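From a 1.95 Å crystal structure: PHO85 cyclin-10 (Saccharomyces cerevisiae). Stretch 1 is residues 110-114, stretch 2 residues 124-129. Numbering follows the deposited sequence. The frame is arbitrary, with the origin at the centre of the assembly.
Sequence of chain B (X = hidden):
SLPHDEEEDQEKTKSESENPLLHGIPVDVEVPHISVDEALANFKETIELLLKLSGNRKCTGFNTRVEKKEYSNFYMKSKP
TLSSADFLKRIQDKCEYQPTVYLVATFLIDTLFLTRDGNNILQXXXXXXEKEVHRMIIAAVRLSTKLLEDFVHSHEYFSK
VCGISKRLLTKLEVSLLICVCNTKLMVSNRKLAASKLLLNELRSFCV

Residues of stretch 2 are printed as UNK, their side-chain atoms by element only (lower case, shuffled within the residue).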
# COMPACT_ATOMS: atom_id res chain seq x y z
N ASP B 110 -6.84 2.04 19.06
CA ASP B 110 -6.43 3.40 19.45
C ASP B 110 -7.09 4.45 18.58
O ASP B 110 -7.65 5.42 19.07
CB ASP B 110 -4.92 3.61 19.27
CG ASP B 110 -4.08 2.97 20.37
OD1 ASP B 110 -4.57 2.81 21.51
OD2 ASP B 110 -2.89 2.65 20.09
N THR B 111 -6.99 4.28 17.26
CA THR B 111 -7.47 5.31 16.37
C THR B 111 -9.00 5.30 16.24
O THR B 111 -9.61 6.32 15.91
CB THR B 111 -6.75 5.25 14.99
OG1 THR B 111 -6.96 6.48 14.28
CG2 THR B 111 -7.27 4.09 14.18
N LEU B 112 -9.62 4.16 16.51
CA LEU B 112 -11.07 4.10 16.54
C LEU B 112 -11.63 4.85 17.77
O LEU B 112 -12.64 5.58 17.67
CB LEU B 112 -11.55 2.64 16.54
CG LEU B 112 -13.06 2.36 16.62
CD1 LEU B 112 -13.86 3.18 15.60
CD2 LEU B 112 -13.36 0.86 16.49
N PHE B 113 -10.99 4.68 18.91
CA PHE B 113 -11.61 5.13 20.17
C PHE B 113 -11.06 6.45 20.73
O PHE B 113 -11.71 7.09 21.56
CB PHE B 113 -11.54 4.03 21.24
CG PHE B 113 -12.43 2.85 20.94
CD1 PHE B 113 -13.80 2.94 21.14
CD2 PHE B 113 -11.91 1.67 20.44
CE1 PHE B 113 -14.63 1.87 20.84
CE2 PHE B 113 -12.74 0.60 20.15
CZ PHE B 113 -14.10 0.71 20.35
N LEU B 114 -9.88 6.85 20.27
CA LEU B 114 -9.20 8.02 20.82
C LEU B 114 -8.84 9.07 19.77
O LEU B 114 -8.44 8.74 18.65
CB LEU B 114 -7.89 7.59 21.51
CG LEU B 114 -7.99 6.64 22.71
CD1 LEU B 114 -6.63 6.00 22.99
CD2 LEU B 114 -8.51 7.39 23.93
N UNK B 124 -11.78 10.50 24.53
CA UNK B 124 -12.52 9.33 24.08
C UNK B 124 -13.56 9.72 23.04
O UNK B 124 -14.37 10.62 23.28
c UNK B 124 -13.18 8.62 25.27
c UNK B 124 -14.71 6.76 26.10
c UNK B 124 -13.81 7.26 24.96
c UNK B 124 -12.72 6.24 24.66
N UNK B 125 -13.53 9.05 21.90
CA UNK B 125 -14.42 9.33 20.78
C UNK B 125 -15.70 8.52 20.85
O UNK B 125 -16.75 8.99 20.45
c UNK B 125 -11.86 9.50 17.82
c UNK B 125 -13.72 8.99 19.44
c UNK B 125 -12.78 10.05 18.94
c UNK B 125 -12.63 8.74 16.77
n UNK B 125 -11.72 8.32 15.66
N UNK B 126 -15.59 7.28 21.30
CA UNK B 126 -16.72 6.36 21.33
C UNK B 126 -16.65 5.50 22.56
O UNK B 126 -15.57 5.22 23.09
c UNK B 126 -16.68 5.40 20.13
c UNK B 126 -16.11 4.77 17.80
c UNK B 126 -17.92 6.46 18.25
c UNK B 126 -16.58 5.91 18.71
N UNK B 127 -17.82 5.05 23.01
CA UNK B 127 -17.89 4.14 24.13
C UNK B 127 -17.62 2.71 23.67
O UNK B 127 -18.21 2.24 22.70
n UNK B 127 -20.11 6.52 24.85
o UNK B 127 -19.01 5.76 26.65
c UNK B 127 -19.45 5.58 25.52
c UNK B 127 -19.25 4.24 24.81
N UNK B 128 -16.71 2.03 24.36
CA UNK B 128 -16.50 0.60 24.17
C UNK B 128 -17.25 -0.18 25.26
O UNK B 128 -17.11 0.14 26.43
c UNK B 128 -13.06 -1.26 24.27
c UNK B 128 -15.01 0.28 24.30
c UNK B 128 -14.57 -1.18 24.13
c UNK B 128 -15.04 -1.77 22.80
N UNK B 129 -18.01 -1.21 24.87
CA UNK B 129 -18.67 -2.11 25.83
C UNK B 129 -18.01 -3.48 25.81
O UNK B 129 -17.39 -3.86 24.81
c UNK B 129 -20.14 -2.32 25.47
c UNK B 129 -22.38 -1.42 24.82
c UNK B 129 -20.96 -1.07 25.25
n UNK B 129 -23.25 -1.66 25.80
o UNK B 129 -22.68 -1.49 23.63

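At position 124, four side-chain carbons and no heteroatom fork at the second carbon; one end carbon lies 3.4 Å from F113 O, 4.2 Å from F113 CB and 4.4 Å from L114 CD2. This is leucine, L124, and that carbon is CD1. The backbone explains this proximity: L114 and L124 form an antiparallel, non-hydrogen-bonded bridge pair, their CA atoms 4.8 Å apart, with both side chains on the same face. A branched aliphatic residue suits a buried site whose neighbours are largely hydrocarbon.

At position 125 the side chain is an unbranched row of four carbons ending in nitrogen. Directed toward the helix from CA to CB, it runs past the last carbonyls: its third carbon is 3.6 Å from L114 O, its fourth 3.3 Å from L112 O, and its terminal nitrogen 2.9 Å from T111 O. This is lysine, K125, and the last of these contacts is a hydrogen bond donated by NZ. Its main chain makes the shortest polar contact between the stretches, a hydrogen bond from K125 N to F113 O of 2.7 Å that is almost perfectly linear at 177°. Carbonyls in the final turn of a helix lack the amide donors that a further turn would supply, and a long, flexible chain tipped with an amino group can reach back to one of them. The chi3 angle of 47° (p) puts a bend in an otherwise more extended chain.

Four carbons forked at the second appear again at position 126. The CB of this residue lies 3.9 Å from F113 CD1, while one branch carbon meets L112 CD1 at 3.5 Å. This too is leucine, L126, and the branch carbon is CD1. The side chain thus touches two consecutive helix residues, a place suited to a compact, branched hydrocarbon. L126 O lies near the plane of the F113 ring, at its edge, 3.5 Å from F113 CD1; neither L126 N nor L126 O finds a polar partner in the model.

Position 127 has two side-chain carbons, the second bearing one oxygen and one nitrogen. The side chain points away and comes no nearer to stretch 1 than 6.5 Å; the contact is through the backbone, with O of this residue 4.1 Å from F113 CE1 at the ring edge. This is asparagine, N127, partly exposed, as suits a polar amide.

Position 128 returns to four carbons forked at the second. It points toward the helix, and one branch carbon packs 3.6 Å from F113 CZ, extending the apolar surroundings to the tip of the ring. This is leucine, L128, and the carbon is CD1.

Position 129 shows three carbons in a row, the third carrying oxygen and nitrogen, and makes no contact with stretch 1. This is glutamine, Q129, exposed, a setting in which a polar amide is readily accommodated.

The contact therefore joins a polar anchor to an apolar surface. K125 fastens the segment to the helix end through its backbone N and its amino group, while F113, the most extensively covered residue, packs against L124, L126 and L128. Together the stretches bury 424 Å².

Stretch 2, residues 124-129: LKLNLQ
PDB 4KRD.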